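PDB 3LD1: replicase polyprotein 1a from Avian infectious bronchitis virus, which is processed into the viral non-structural proteins, among them nsp2, whose crystallised fragment here is of a role not firmly established. Local coordinates for residues L326-A338 / L341-R355. The protein carries 3 engineered substitutions. Residues are numbered along the deposited sequence; the frame is centred on the assembly and turned at random.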
loop_
_atom_site.group_PDB
_atom_site.type_symbol
_atom_site.label_atom_id
_atom_site.label_comp_id
_atom_site.label_asym_id
_atom_site.label_seq_id
_atom_site.Cartn_x
_atom_site.Cartn_y
_atom_site.Cartn_z
ATOM N N LEU A 326 -28.900 -18.531 9.273
ATOM C CA LEU A 326 -29.898 -17.496 9.049
ATOM C C LEU A 326 -29.536 -16.760 7.790
ATOM O O LEU A 326 -28.494 -16.071 7.734
ATOM C CB LEU A 326 -29.950 -16.505 10.178
ATOM C CG LEU A 326 -31.297 -16.041 10.723
ATOM C CD1 LEU A 326 -31.170 -14.627 11.295
ATOM C CD2 LEU A 326 -32.440 -16.088 9.740
ATOM N N CYS A 327 -30.362 -16.950 6.749
ATOM C CA CYS A 327 -30.088 -16.348 5.474
ATOM C C CYS A 327 -31.168 -15.332 5.122
ATOM O O CYS A 327 -32.173 -15.205 5.810
ATOM C CB CYS A 327 -30.015 -17.410 4.390
ATOM S SG CYS A 327 -28.727 -18.617 4.513
ATOM N N TYR A 328 -30.918 -14.582 4.067
ATOM C CA TYR A 328 -31.866 -13.684 3.465
ATOM C C TYR A 328 -32.367 -14.414 2.263
ATOM O O TYR A 328 -31.605 -15.086 1.534
ATOM C CB TYR A 328 -31.146 -12.480 2.944
ATOM C CG TYR A 328 -32.025 -11.456 2.254
ATOM C CD1 TYR A 328 -32.902 -10.646 3.000
ATOM C CD2 TYR A 328 -31.965 -11.277 0.840
ATOM C CE1 TYR A 328 -33.697 -9.711 2.363
ATOM C CE2 TYR A 328 -32.752 -10.334 0.200
ATOM C CZ TYR A 328 -33.620 -9.548 0.961
ATOM O OH TYR A 328 -34.399 -8.575 0.363
ATOM N N VAL A 329 -33.650 -14.210 2.008
ATOM C CA VAL A 329 -34.353 -14.966 1.029
ATOM C C VAL A 329 -35.254 -13.920 0.321
ATOM O O VAL A 329 -35.884 -13.063 0.960
ATOM C CB VAL A 329 -35.023 -16.139 1.813
ATOM C CG1 VAL A 329 -36.469 -15.899 2.224
ATOM C CG2 VAL A 329 -34.813 -17.376 1.192
ATOM N N PHE A 330 -35.271 -13.952 -1.006
ATOM C CA PHE A 330 -36.097 -13.058 -1.761
ATOM C C PHE A 330 -36.712 -13.749 -2.970
ATOM O O PHE A 330 -36.191 -14.735 -3.422
ATOM C CB PHE A 330 -35.296 -11.826 -2.185
ATOM C CG PHE A 330 -34.140 -12.094 -3.108
ATOM C CD1 PHE A 330 -32.904 -12.442 -2.605
ATOM C CD2 PHE A 330 -34.267 -11.883 -4.477
ATOM C CE1 PHE A 330 -31.800 -12.609 -3.453
ATOM C CE2 PHE A 330 -33.175 -12.038 -5.366
ATOM C CZ PHE A 330 -31.949 -12.417 -4.849
ATOM N N LYS A 331 -37.815 -13.184 -3.479
ATOM C CA LYS A 331 -38.569 -13.629 -4.664
ATOM C C LYS A 331 -38.288 -12.716 -5.893
ATOM O O LYS A 331 -38.200 -11.504 -5.786
ATOM C CB LYS A 331 -40.063 -13.599 -4.315
ATOM C CG LYS A 331 -40.975 -14.552 -5.107
ATOM C CD LYS A 331 -42.495 -14.303 -4.870
ATOM C CE LYS A 331 -43.358 -15.244 -5.820
ATOM N NZ LYS A 331 -44.824 -14.948 -5.854
ATOM N N SER A 332 -38.136 -13.315 -7.063
ATOM C CA SER A 332 -37.723 -12.605 -8.264
ATOM C C SER A 332 -38.501 -13.161 -9.459
ATOM O O SER A 332 -38.111 -14.201 -10.039
ATOM C CB SER A 332 -36.230 -12.792 -8.480
ATOM O OG SER A 332 -35.701 -11.640 -9.072
ATOM N N GLY A 333 -39.613 -12.490 -9.793
ATOM C CA GLY A 333 -40.602 -13.095 -10.639
ATOM C C GLY A 333 -41.249 -14.249 -9.882
ATOM O O GLY A 333 -41.759 -14.086 -8.725
ATOM N N ASP A 334 -41.239 -15.443 -10.499
ATOM C CA ASP A 334 -41.964 -16.565 -9.850
ATOM C C ASP A 334 -41.023 -17.351 -8.980
ATOM O O ASP A 334 -41.489 -18.240 -8.250
ATOM C CB ASP A 334 -42.669 -17.525 -10.828
ATOM C CG ASP A 334 -43.025 -16.871 -12.192
ATOM O OD1 ASP A 334 -42.699 -17.530 -13.225
ATOM O OD2 ASP A 334 -43.606 -15.734 -12.248
ATOM N N ARG A 335 -39.730 -17.003 -9.054
ATOM C CA ARG A 335 -38.619 -17.748 -8.455
ATOM C C ARG A 335 -38.104 -17.173 -7.129
ATOM O O ARG A 335 -38.180 -15.977 -6.878
ATOM C CB ARG A 335 -37.431 -17.723 -9.402
ATOM C CG ARG A 335 -37.782 -17.998 -10.825
ATOM C CD ARG A 335 -37.684 -19.439 -11.060
ATOM N NE ARG A 335 -36.342 -19.813 -10.663
ATOM C CZ ARG A 335 -35.250 -19.661 -11.405
ATOM N NH1 ARG A 335 -35.323 -19.168 -12.644
ATOM N NH2 ARG A 335 -34.082 -20.026 -10.903
ATOM N N PHE A 336 -37.484 -18.038 -6.330
ATOM C CA PHE A 336 -36.908 -17.629 -5.073
ATOM C C PHE A 336 -35.429 -17.741 -5.019
ATOM O O PHE A 336 -34.807 -18.580 -5.669
ATOM C CB PHE A 336 -37.468 -18.447 -3.952
ATOM C CG PHE A 336 -38.851 -18.069 -3.560
ATOM C CD1 PHE A 336 -39.956 -18.773 -4.074
ATOM C CD2 PHE A 336 -39.070 -17.010 -2.689
ATOM C CE1 PHE A 336 -41.294 -18.430 -3.710
ATOM C CE2 PHE A 336 -40.416 -16.620 -2.312
ATOM C CZ PHE A 336 -41.534 -17.340 -2.818
ATOM N N TYR A 337 -34.865 -16.899 -4.170
ATOM C CA TYR A 337 -33.449 -16.955 -3.934
ATOM C C TYR A 337 -32.996 -16.745 -2.478
ATOM O O TYR A 337 -33.728 -16.210 -1.642
ATOM C CB TYR A 337 -32.775 -15.978 -4.836
ATOM C CG TYR A 337 -33.150 -16.161 -6.248
ATOM C CD1 TYR A 337 -34.262 -15.490 -6.778
ATOM C CD2 TYR A 337 -32.374 -16.962 -7.104
ATOM C CE1 TYR A 337 -34.591 -15.600 -8.121
ATOM C CE2 TYR A 337 -32.702 -17.077 -8.434
ATOM C CZ TYR A 337 -33.810 -16.379 -8.928
ATOM O OH TYR A 337 -34.177 -16.474 -10.247
ATOM N N ALA A 338 -31.781 -17.206 -2.198
ATOM C CA ALA A 338 -31.227 -17.006 -0.874
ATOM C C ALA A 338 -29.868 -16.326 -0.957
ATOM O O ALA A 338 -29.117 -16.483 -1.976
ATOM C CB ALA A 338 -31.092 -18.324 -0.150
ATOM N N LEU A 341 -26.641 -13.201 5.017
ATOM C CA LEU A 341 -27.176 -12.003 5.653
ATOM C C LEU A 341 -26.439 -11.651 6.915
ATOM O O LEU A 341 -26.165 -12.549 7.724
ATOM C CB LEU A 341 -28.649 -12.268 6.043
ATOM C CG LEU A 341 -29.606 -11.212 6.656
ATOM C CD1 LEU A 341 -29.768 -9.970 5.775
ATOM C CD2 LEU A 341 -31.045 -11.750 7.090
ATOM N N SER A 342 -26.199 -10.350 7.136
ATOM C CA SER A 342 -25.683 -9.850 8.417
ATOM C C SER A 342 -26.546 -8.655 8.801
ATOM O O SER A 342 -26.551 -7.648 8.058
ATOM C CB SER A 342 -24.248 -9.426 8.185
ATOM O OG SER A 342 -23.781 -8.601 9.226
ATOM N N GLY A 343 -27.311 -8.750 9.909
ATOM C CA GLY A 343 -28.240 -7.656 10.288
ATOM C C GLY A 343 -29.187 -7.482 9.092
ATOM O O GLY A 343 -29.924 -8.417 8.752
ATOM N N ASN A 344 -29.105 -6.323 8.407
ATOM C CA ASN A 344 -29.947 -5.903 7.281
ATOM C C ASN A 344 -29.066 -5.700 6.070
ATOM O O ASN A 344 -29.320 -4.900 5.174
ATOM C CB ASN A 344 -30.692 -4.596 7.578
ATOM C CG ASN A 344 -31.949 -4.780 8.495
ATOM O OD1 ASN A 344 -32.265 -3.930 9.311
ATOM N ND2 ASN A 344 -32.651 -5.852 8.332
ATOM N N PHE A 345 -27.975 -6.405 6.053
ATOM C CA PHE A 345 -27.069 -6.310 4.945
ATOM C C PHE A 345 -27.040 -7.721 4.221
ATOM O O PHE A 345 -26.854 -8.789 4.856
ATOM C CB PHE A 345 -25.715 -5.857 5.463
ATOM C CG PHE A 345 -24.818 -5.275 4.385
ATOM C CD1 PHE A 345 -23.746 -5.986 3.902
ATOM C CD2 PHE A 345 -25.056 -4.012 3.863
ATOM C CE1 PHE A 345 -22.906 -5.434 2.894
ATOM C CE2 PHE A 345 -24.259 -3.481 2.878
ATOM C CZ PHE A 345 -23.173 -4.194 2.412
ATOM N N ALA A 346 -27.277 -7.730 2.918
ATOM C CA ALA A 346 -27.271 -8.982 2.190
ATOM C C ALA A 346 -26.059 -8.965 1.309
ATOM O O ALA A 346 -25.730 -7.933 0.656
ATOM C CB ALA A 346 -28.513 -9.142 1.358
ATOM N N LEU A 347 -25.361 -10.074 1.299
ATOM C CA LEU A 347 -24.177 -10.176 0.452
ATOM C C LEU A 347 -24.544 -10.731 -0.907
ATOM O O LEU A 347 -25.604 -11.306 -1.057
ATOM C CB LEU A 347 -23.271 -11.163 1.098
ATOM C CG LEU A 347 -22.184 -10.740 2.070
ATOM C CD1 LEU A 347 -22.413 -9.454 2.966
ATOM C CD2 LEU A 347 -21.930 -11.921 2.876
ATOM N N HIS A 348 -23.683 -10.603 -1.908
ATOM C CA HIS A 348 -24.176 -11.028 -3.213
ATOM C C HIS A 348 -23.906 -12.526 -3.587
ATOM O O HIS A 348 -23.898 -12.864 -4.783
ATOM C CB HIS A 348 -23.680 -10.097 -4.312
ATOM C CG HIS A 348 -23.961 -8.655 -4.062
ATOM N ND1 HIS A 348 -23.115 -7.658 -4.489
ATOM C CD2 HIS A 348 -24.995 -8.035 -3.459
ATOM C CE1 HIS A 348 -23.617 -6.480 -4.164
ATOM N NE2 HIS A 348 -24.745 -6.685 -3.511
ATOM N N ASP A 349 -23.709 -13.429 -2.619
ATOM C CA ASP A 349 -23.536 -14.809 -3.020
ATOM C C ASP A 349 -24.825 -15.572 -3.278
ATOM O O ASP A 349 -25.153 -16.534 -2.565
ATOM C CB ASP A 349 -22.627 -15.527 -2.074
ATOM C CG ASP A 349 -21.334 -14.794 -1.914
ATOM O OD1 ASP A 349 -21.378 -13.741 -1.277
ATOM O OD2 ASP A 349 -20.290 -15.224 -2.454
ATOM N N VAL A 350 -25.536 -15.157 -4.327
ATOM C CA VAL A 350 -26.892 -15.572 -4.496
ATOM C C VAL A 350 -27.002 -17.050 -4.885
ATOM O O VAL A 350 -26.388 -17.468 -5.838
ATOM C CB VAL A 350 -27.635 -14.670 -5.504
ATOM C CG1 VAL A 350 -29.117 -15.102 -5.577
ATOM C CG2 VAL A 350 -27.587 -13.226 -5.082
ATOM N N HIS A 351 -27.781 -17.828 -4.121
ATOM C CA HIS A 351 -28.126 -19.202 -4.502
ATOM C C HIS A 351 -29.626 -19.390 -4.861
ATOM O O HIS A 351 -30.494 -18.714 -4.314
ATOM C CB HIS A 351 -27.690 -20.165 -3.398
ATOM C CG HIS A 351 -26.192 -20.267 -3.218
ATOM N ND1 HIS A 351 -25.407 -19.191 -2.871
ATOM C CD2 HIS A 351 -25.341 -21.328 -3.321
ATOM C CE1 HIS A 351 -24.138 -19.578 -2.784
ATOM N NE2 HIS A 351 -24.064 -20.864 -3.082
ATOM N N CYS A 352 -29.941 -20.324 -5.761
ATOM C CA CYS A 352 -31.322 -20.605 -6.089
ATOM C C CYS A 352 -31.997 -21.363 -4.994
ATOM O O CYS A 352 -31.355 -22.189 -4.303
ATOM C CB CYS A 352 -31.406 -21.471 -7.314
ATOM S SG CYS A 352 -30.592 -20.784 -8.727
ATOM N N CYS A 353 -33.309 -21.106 -4.894
ATOM C CA CYS A 353 -34.239 -21.864 -4.034
ATOM C C CYS A 353 -35.482 -22.497 -4.761
ATOM O O CYS A 353 -35.928 -22.023 -5.822
ATOM C CB CYS A 353 -34.746 -20.924 -2.906
ATOM S SG CYS A 353 -33.463 -20.467 -1.629
ATOM N N GLU A 354 -36.061 -23.535 -4.155
ATOM C CA GLU A 354 -37.329 -24.132 -4.625
ATOM C C GLU A 354 -38.264 -24.011 -3.495
ATOM O O GLU A 354 -37.859 -24.229 -2.340
ATOM C CB GLU A 354 -37.171 -25.617 -4.718
ATOM C CG GLU A 354 -37.481 -26.249 -5.997
ATOM C CD GLU A 354 -36.653 -27.501 -6.068
ATOM O OE1 GLU A 354 -35.869 -27.670 -7.032
ATOM O OE2 GLU A 354 -36.725 -28.274 -5.086
ATOM N N ARG A 355 -39.527 -23.751 -3.798
ATOM C CA ARG A 355 -40.551 -23.905 -2.776
ATOM C C ARG A 355 -40.714 -25.411 -2.486
ATOM O O ARG A 355 -40.626 -26.233 -3.409
ATOM C CB ARG A 355 -41.851 -23.251 -3.218
ATOM C CG ARG A 355 -42.665 -22.672 -2.051
ATOM C CD ARG A 355 -43.955 -22.077 -2.591
ATOM N NE ARG A 355 -43.681 -21.498 -3.913
ATOM C CZ ARG A 355 -44.286 -20.426 -4.419
ATOM N NH1 ARG A 355 -45.234 -19.802 -3.717
ATOM N NH2 ARG A 355 -43.931 -19.992 -5.633
HETATM O O HOH W 1 -27.246 -14.354 9.386
HETATM O O HOH W 2 -34.390 -20.596 -8.045
HETATM O O HOH W 3 -37.807 -20.438 -6.569
#
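Ala338 and His351 form an antiparallel hydrogen-bonded pair, joining strand 335-338 to strand 351-355. Ala338 N gives its hydrogen to His351 O at 2.9 Å, and the return bond from His351 N to Ala338 O is nearly as straight. Farther along, Cys353 N donates to Phe336 O (3.0 Å), and the short strand axes run 129° apart, so the pairing is strongly twisted. Water extends it: one molecule accepts from Arg335 NH2 and donates to Cys353 O.

Small and apolar groups fill one face beside these bonds. Ala338 CB lies 3.5 Å from Cys353 SG, a close fit that the small methyl allows, and Phe336 CB meets Cys353 CB. Where the loop rejoins the sheet, Val350 CG1, placed anti to its backbone N (chi1 -176°), touches Tyr337 CB at 3.8 Å and also Phe330 CZ, a single methyl thus meeting an aromatic residue from each strand of the 325-332/335-342 hairpin. Separately, Cys352 SG makes an oblique sulfur-aromatic contact with the Tyr337 ring. At the opposite end of the contact, Leu341 CB packs on Tyr328 CB, and Ala346 CB sits 4.1 Å from Tyr328 CD2; the tyrosine hydroxyl itself bonds to Glu314 O. Here a water links the carbonyls of Leu326 and Leu341.

Near the solvent-exposed end, the Arg355 guanidinium presents a face to Phe336 CE1, with NH2 3.6 Å from that carbon and the two planes 89° apart, so the ring meets it edge-on. His351, opening strand 351-355, reaches back with ND1 to Asp349 O in the preceding inverse gamma turn, almost within the imidazole plane, which should restrict the ring's rotation.

By topology, strands 316-322, 325-332, 335-342 and 345-355 form an antiparallel meander. Its chemistry here combines backbone bonds, apolar contacts and water-bridged carbonyls; Asp334, Arg335 and Arg355 stay exposed, whereas buried Asp349 is held by Arg262 N.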